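Beta-lactamase Mb2281c (Mycobacterium bovis, PDB 3I7J) probably acts as a serine hydrolase of the beta-lactamase family, whose members open beta-lactam rings or cleave related amide and ester bonds. Local coordinates at residues 227-233 against 260-264; 34-38 against 246-250. One frame throughout, in Å; residues are numbered along the deposited sequence.

Contact 1 of 2, residues 227-233 against 260-264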
loop_
_atom_site.group_PDB
_atom_site.type_symbol
_atom_site.label_atom_id
_atom_site.label_comp_id
_atom_site.label_asym_id
_atom_site.label_seq_id
_atom_site.Cartn_x
_atom_site.Cartn_y
_atom_site.Cartn_z
ATOM N N PHE A 227 -0.498 -5.488 1.229
ATOM C CA PHE A 227 -0.871 -6.704 0.512
ATOM C C PHE A 227 -2.382 -6.629 0.403
ATOM O O PHE A 227 -3.006 -5.773 1.034
ATOM C CB PHE A 227 -0.400 -7.990 1.225
ATOM C CG PHE A 227 -1.272 -8.438 2.364
ATOM C CD1 PHE A 227 -1.158 -7.850 3.619
ATOM C CD2 PHE A 227 -2.186 -9.477 2.189
ATOM C CE1 PHE A 227 -1.938 -8.289 4.690
ATOM C CE2 PHE A 227 -2.971 -9.928 3.248
ATOM C CZ PHE A 227 -2.847 -9.331 4.504
ATOM N N GLY A 228 -2.966 -7.477 -0.431
ATOM C CA GLY A 228 -4.409 -7.459 -0.604
ATOM C C GLY A 228 -4.985 -8.856 -0.556
ATOM O O GLY A 228 -4.267 -9.831 -0.787
ATOM N N GLN A 229 -6.276 -8.955 -0.259
ATOM C CA GLN A 229 -6.950 -10.245 -0.168
ATOM C C GLN A 229 -7.101 -10.916 -1.527
ATOM O O GLN A 229 -7.525 -12.070 -1.606
ATOM C CB GLN A 229 -8.335 -10.082 0.474
ATOM C CG GLN A 229 -8.318 -9.660 1.947
ATOM C CD GLN A 229 -7.679 -10.700 2.858
ATOM O OE1 GLN A 229 -8.032 -11.882 2.812
ATOM N NE2 GLN A 229 -6.748 -10.263 3.697
ATOM N N SER A 230 -6.767 -10.197 -2.593
ATOM C CA SER A 230 -6.854 -10.758 -3.940
ATOM C C SER A 230 -5.587 -11.541 -4.259
ATOM O O SER A 230 -5.413 -12.023 -5.376
ATOM C CB SER A 230 -7.040 -9.650 -4.977
ATOM O OG SER A 230 -8.367 -9.158 -4.951
ATOM N N GLY A 231 -4.703 -11.653 -3.271
ATOM C CA GLY A 231 -3.464 -12.387 -3.457
ATOM C C GLY A 231 -2.348 -11.627 -4.146
ATOM O O GLY A 231 -1.638 -12.179 -4.987
ATOM N N GLY A 232 -2.191 -10.353 -3.792
ATOM C CA GLY A 232 -1.140 -9.539 -4.376
ATOM C C GLY A 232 -0.514 -8.683 -3.289
ATOM O O GLY A 232 -1.115 -8.495 -2.234
ATOM N N PHE A 233 0.689 -8.172 -3.520
ATOM C CA PHE A 233 1.326 -7.339 -2.521
ATOM C C PHE A 233 2.477 -6.512 -3.081
ATOM O O PHE A 233 2.964 -6.746 -4.191
ATOM C CB PHE A 233 1.841 -8.190 -1.342
ATOM C CG PHE A 233 3.081 -9.010 -1.651
ATOM C CD1 PHE A 233 4.329 -8.403 -1.814
ATOM C CD2 PHE A 233 3.001 -10.396 -1.746
ATOM C CE1 PHE A 233 5.477 -9.173 -2.065
ATOM C CE2 PHE A 233 4.138 -11.170 -1.997
ATOM C CZ PHE A 233 5.378 -10.559 -2.156
ATOM N N TRP A 260 4.973 -16.340 0.464
ATOM C CA TRP A 260 5.268 -14.915 0.375
ATOM C C TRP A 260 6.563 -14.531 1.078
ATOM O O TRP A 260 7.399 -13.850 0.504
ATOM C CB TRP A 260 4.071 -14.106 0.883
ATOM C CG TRP A 260 2.958 -14.067 -0.137
ATOM C CD1 TRP A 260 2.883 -14.782 -1.304
ATOM C CD2 TRP A 260 1.787 -13.245 -0.098
ATOM N NE1 TRP A 260 1.739 -14.447 -1.992
ATOM C CE2 TRP A 260 1.052 -13.502 -1.277
ATOM C CE3 TRP A 260 1.292 -12.308 0.815
ATOM C CZ2 TRP A 260 -0.156 -12.857 -1.561
ATOM C CZ3 TRP A 260 0.088 -11.666 0.534
ATOM C CH2 TRP A 260 -0.618 -11.942 -0.646
ATOM N N PRO A 261 6.750 -14.975 2.327
ATOM C CA PRO A 261 7.985 -14.639 3.045
ATOM C C PRO A 261 9.210 -15.264 2.358
ATOM O O PRO A 261 10.278 -14.653 2.282
ATOM C CB PRO A 261 7.745 -15.228 4.435
ATOM C CG PRO A 261 6.245 -15.155 4.575
ATOM C CD PRO A 261 5.780 -15.623 3.227
ATOM N N ALA A 262 9.039 -16.480 1.851
ATOM C CA ALA A 262 10.120 -17.190 1.185
ATOM C C ALA A 262 10.607 -16.488 -0.072
ATOM O O ALA A 262 11.814 -16.367 -0.287
ATOM C CB ALA A 262 9.681 -18.620 0.844
ATOM N N ILE A 263 9.685 -16.018 -0.910
ATOM C CA ILE A 263 10.115 -15.344 -2.132
ATOM C C ILE A 263 10.740 -13.992 -1.794
ATOM O O ILE A 263 11.628 -13.512 -2.500
ATOM C CB ILE A 263 8.953 -15.167 -3.136
ATOM C CG1 ILE A 263 9.512 -14.676 -4.472
ATOM C CG2 ILE A 263 7.913 -14.196 -2.594
ATOM C CD1 ILE A 263 8.468 -14.615 -5.568
ATOM N N SER A 264 10.293 -13.398 -0.693
ATOM C CA SER A 264 10.824 -12.114 -0.259
ATOM C C SER A 264 12.284 -12.247 0.159
ATOM O O SER A 264 13.132 -11.456 -0.261
ATOM C CB SER A 264 9.994 -11.565 0.904
ATOM O OG SER A 264 8.689 -11.226 0.468
#

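Contact 2 of 2, residues 34-38 against 246-250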
loop_
_atom_site.group_PDB
_atom_site.type_symbol
_atom_site.label_atom_id
_atom_site.label_comp_id
_atom_site.label_asym_id
_atom_site.label_seq_id
_atom_site.Cartn_x
_atom_site.Cartn_y
_atom_site.Cartn_z
ATOM N N ARG A 34 -0.569 -8.134 -17.833
ATOM C CA ARG A 34 -1.862 -8.673 -17.419
ATOM C C ARG A 34 -2.494 -7.873 -16.275
ATOM O O ARG A 34 -1.836 -7.574 -15.277
ATOM C CB ARG A 34 -1.709 -10.141 -16.996
ATOM C CG ARG A 34 -2.955 -10.704 -16.342
ATOM C CD ARG A 34 -2.933 -12.211 -16.228
ATOM N NE ARG A 34 -4.119 -12.697 -15.536
ATOM C CZ ARG A 34 -4.576 -13.941 -15.616
ATOM N NH1 ARG A 34 -3.950 -14.841 -16.364
ATOM N NH2 ARG A 34 -5.669 -14.286 -14.947
ATOM N N VAL A 35 -3.774 -7.542 -16.423
ATOM C CA VAL A 35 -4.502 -6.783 -15.410
ATOM C C VAL A 35 -4.956 -7.655 -14.237
ATOM O O VAL A 35 -5.545 -8.713 -14.436
ATOM C CB VAL A 35 -5.756 -6.110 -16.002
ATOM C CG1 VAL A 35 -6.606 -5.549 -14.878
ATOM C CG2 VAL A 35 -5.357 -4.994 -16.968
ATOM N N PHE A 36 -4.706 -7.186 -13.018
ATOM C CA PHE A 36 -5.074 -7.921 -11.806
ATOM C C PHE A 36 -5.889 -7.037 -10.849
ATOM O O PHE A 36 -5.711 -5.816 -10.813
ATOM C CB PHE A 36 -3.804 -8.373 -11.069
ATOM C CG PHE A 36 -3.068 -9.520 -11.722
ATOM C CD1 PHE A 36 -3.406 -10.837 -11.428
ATOM C CD2 PHE A 36 -2.006 -9.283 -12.592
ATOM C CE1 PHE A 36 -2.693 -11.900 -11.985
ATOM C CE2 PHE A 36 -1.286 -10.339 -13.155
ATOM C CZ PHE A 36 -1.630 -11.650 -12.850
ATOM N N ALA A 37 -6.783 -7.644 -10.075
ATOM C CA ALA A 37 -7.545 -6.877 -9.094
ATOM C C ALA A 37 -6.527 -6.678 -7.979
ATOM O O ALA A 37 -5.832 -7.624 -7.600
ATOM C CB ALA A 37 -8.746 -7.681 -8.583
ATOM N N LEU A 38 -6.434 -5.466 -7.446
ATOM C CA LEU A 38 -5.451 -5.190 -6.402
ATOM C C LEU A 38 -5.953 -5.304 -4.981
ATOM O O LEU A 38 -5.159 -5.459 -4.052
ATOM C CB LEU A 38 -4.879 -3.789 -6.581
ATOM C CG LEU A 38 -4.235 -3.468 -7.921
ATOM C CD1 LEU A 38 -3.563 -2.109 -7.813
ATOM C CD2 LEU A 38 -3.217 -4.548 -8.282
ATOM N N VAL A 246 4.217 -8.479 -6.320
ATOM C CA VAL A 246 3.690 -9.793 -6.677
ATOM C C VAL A 246 2.173 -9.737 -6.805
ATOM O O VAL A 246 1.478 -9.316 -5.880
ATOM C CB VAL A 246 4.043 -10.902 -5.640
ATOM C CG1 VAL A 246 3.302 -12.190 -5.998
ATOM C CG2 VAL A 246 5.547 -11.178 -5.637
ATOM N N LEU A 247 1.672 -10.160 -7.961
ATOM C CA LEU A 247 0.236 -10.196 -8.227
ATOM C C LEU A 247 -0.146 -11.586 -8.730
ATOM O O LEU A 247 0.465 -12.101 -9.673
ATOM C CB LEU A 247 -0.149 -9.148 -9.279
ATOM C CG LEU A 247 0.090 -7.668 -8.950
ATOM C CD1 LEU A 247 -0.366 -6.819 -10.133
ATOM C CD2 LEU A 247 -0.661 -7.270 -7.683
ATOM N N THR A 248 -1.141 -12.191 -8.084
ATOM C CA THR A 248 -1.625 -13.516 -8.458
ATOM C C THR A 248 -3.141 -13.505 -8.602
ATOM O O THR A 248 -3.825 -12.589 -8.130
ATOM C CB THR A 248 -1.282 -14.593 -7.408
ATOM O OG1 THR A 248 -2.241 -14.556 -6.340
ATOM C CG2 THR A 248 0.113 -14.372 -6.847
ATOM N N ALA A 249 -3.653 -14.542 -9.258
ATOM C CA ALA A 249 -5.080 -14.696 -9.491
ATOM C C ALA A 249 -5.726 -15.626 -8.465
ATOM O O ALA A 249 -6.677 -16.342 -8.777
ATOM C CB ALA A 249 -5.317 -15.229 -10.902
ATOM N N ARG A 250 -5.200 -15.627 -7.247
ATOM C CA ARG A 250 -5.761 -16.451 -6.183
ATOM C C ARG A 250 -5.862 -15.627 -4.906
ATOM O O ARG A 250 -4.877 -15.039 -4.458
ATOM C CB ARG A 250 -4.896 -17.685 -5.923
ATOM C CG ARG A 250 -5.533 -18.655 -4.933
ATOM C CD ARG A 250 -4.676 -19.891 -4.688
ATOM N NE ARG A 250 -5.305 -20.778 -3.717
ATOM C CZ ARG A 250 -4.753 -21.892 -3.246
ATOM N NH1 ARG A 250 -3.550 -22.271 -3.656
ATOM N NH2 ARG A 250 -5.407 -22.629 -2.359
HETATM O O HOH W 1 -6.074 -10.333 -8.499
#

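Contact 1 of 2, residues 227-233 against 260-264
The indole of Trp260 takes the edge of Phe233 on one face and is met along its rim by Phe227 and Gly231. Phe227, Phe233 and Trp260 form an aromatic cluster that fastens helix 256-271 to the hairpin of strands 224-228 and 232-237, part of the alpha-beta fold of serine beta-lactamases. CD2 of Phe233 stands 3.5 Å above the indole plane, over its centre, in an edge-to-face pair whose planes meet at 64°. A chi1 of 74°, setting CG between the backbone N and the carbonyl carbon, turns the Phe233 ring from the strand toward the helix. Phe227 CD2 instead approaches in the indole plane, 3.6 Å from Trp260 CZ3. Trp214 and Phe252 enlarge the cluster, and Trp suits this buried place because one broad ring can serve several partners. At the hairpin end, a type I turn with a G1 beta bulge brings the carbonyl carbon of Gly231 to 3.6 Å from Trp260 CZ2. Gly231 has a positive phi (82°), where a CB would jam against the preceding carbonyl oxygen. Gly228, on the same turn, lies against the residues of a probable SxxK motif. One helical turn beyond Trp260, the Ser264 hydroxyl, also bonded to Trp235 NE1, donates from OG to Trp260 O at 2.9 Å, while Ser264 N reaches that same oxygen from the opposite face of its carbonyl plane.

Contact 2 of 2, residues 34-38 against 246-250
Phe36 lays one face of its ring over the root of the Leu247 side chain, a CH-pi contact in which Leu247 CB sits 4.0 Å from the ring centroid and 20° off the normal. The carbon is displaced toward the rim of the ring, and Leu247 CD1 continues the contact at 3.8 Å from Phe36 CD2. The other methyl of the leucine, CD2, turns to Leu38 and lies 3.8 Å from that residue's CD2. A branched leucine thus fits between an aromatic face and a second leucine, its CD1 lying against Phe36 and bordering Leu38 as well. With chi1 at -74°, CG of Phe36 is anti to the carbonyl carbon, and the ring extends past the end of strand 242-248, where CE1 comes within 3.9 Å of Ala249 N.

The touching parts, 34-38 and 247-249, run nearly at right angles (97°) and belong to different sheets: Phe36 pairs with strand 149-151, whereas Leu247 lies inside the six-stranded sheet, with helix 153-164 packed against its side chain. At the exposed margin the extended Arg34 passes its NH2 by the small methyl of Ala249. The side chain of Thr248 leaves its CA away from 34-38; its OG1 is hydrogen-bonded to Gly231 O and accepts from Arg250 N in an ST turn.

A water in the plane of the Phe36 ring, at its edge, can donate to Ala37 O (2.9 Å) and Thr248 O (3.2 Å); though it has more acceptors in reach than protons, it probably bridges the two segments. Because the side chains that meet are almost wholly apolar, their cohesion rests on dispersion and CH-pi attraction.

In the fold
After strands 15-21 and 24-29 of the large sheet, the chain passes through 34-38, just ahead of the probable SxxK serine, and returns to that sheet only after most of the helices. Segment 227-233 comes next, then 246-250 closes contact 2 across 207 intervening residues, and finally 260-264 closes contact 1, a loop of just 26. Because the segments alternate, the two loops cross rather than nest. Their meeting ground is the pair of neighbouring strands 232-237 and 242-248, where Phe233 N lies 2.7 Å from Val246 O, a probable hydrogen bond. Contact 1 ties the C-terminal helix to this sheet; contact 2 ties the small sheet of strand 36-37 to it.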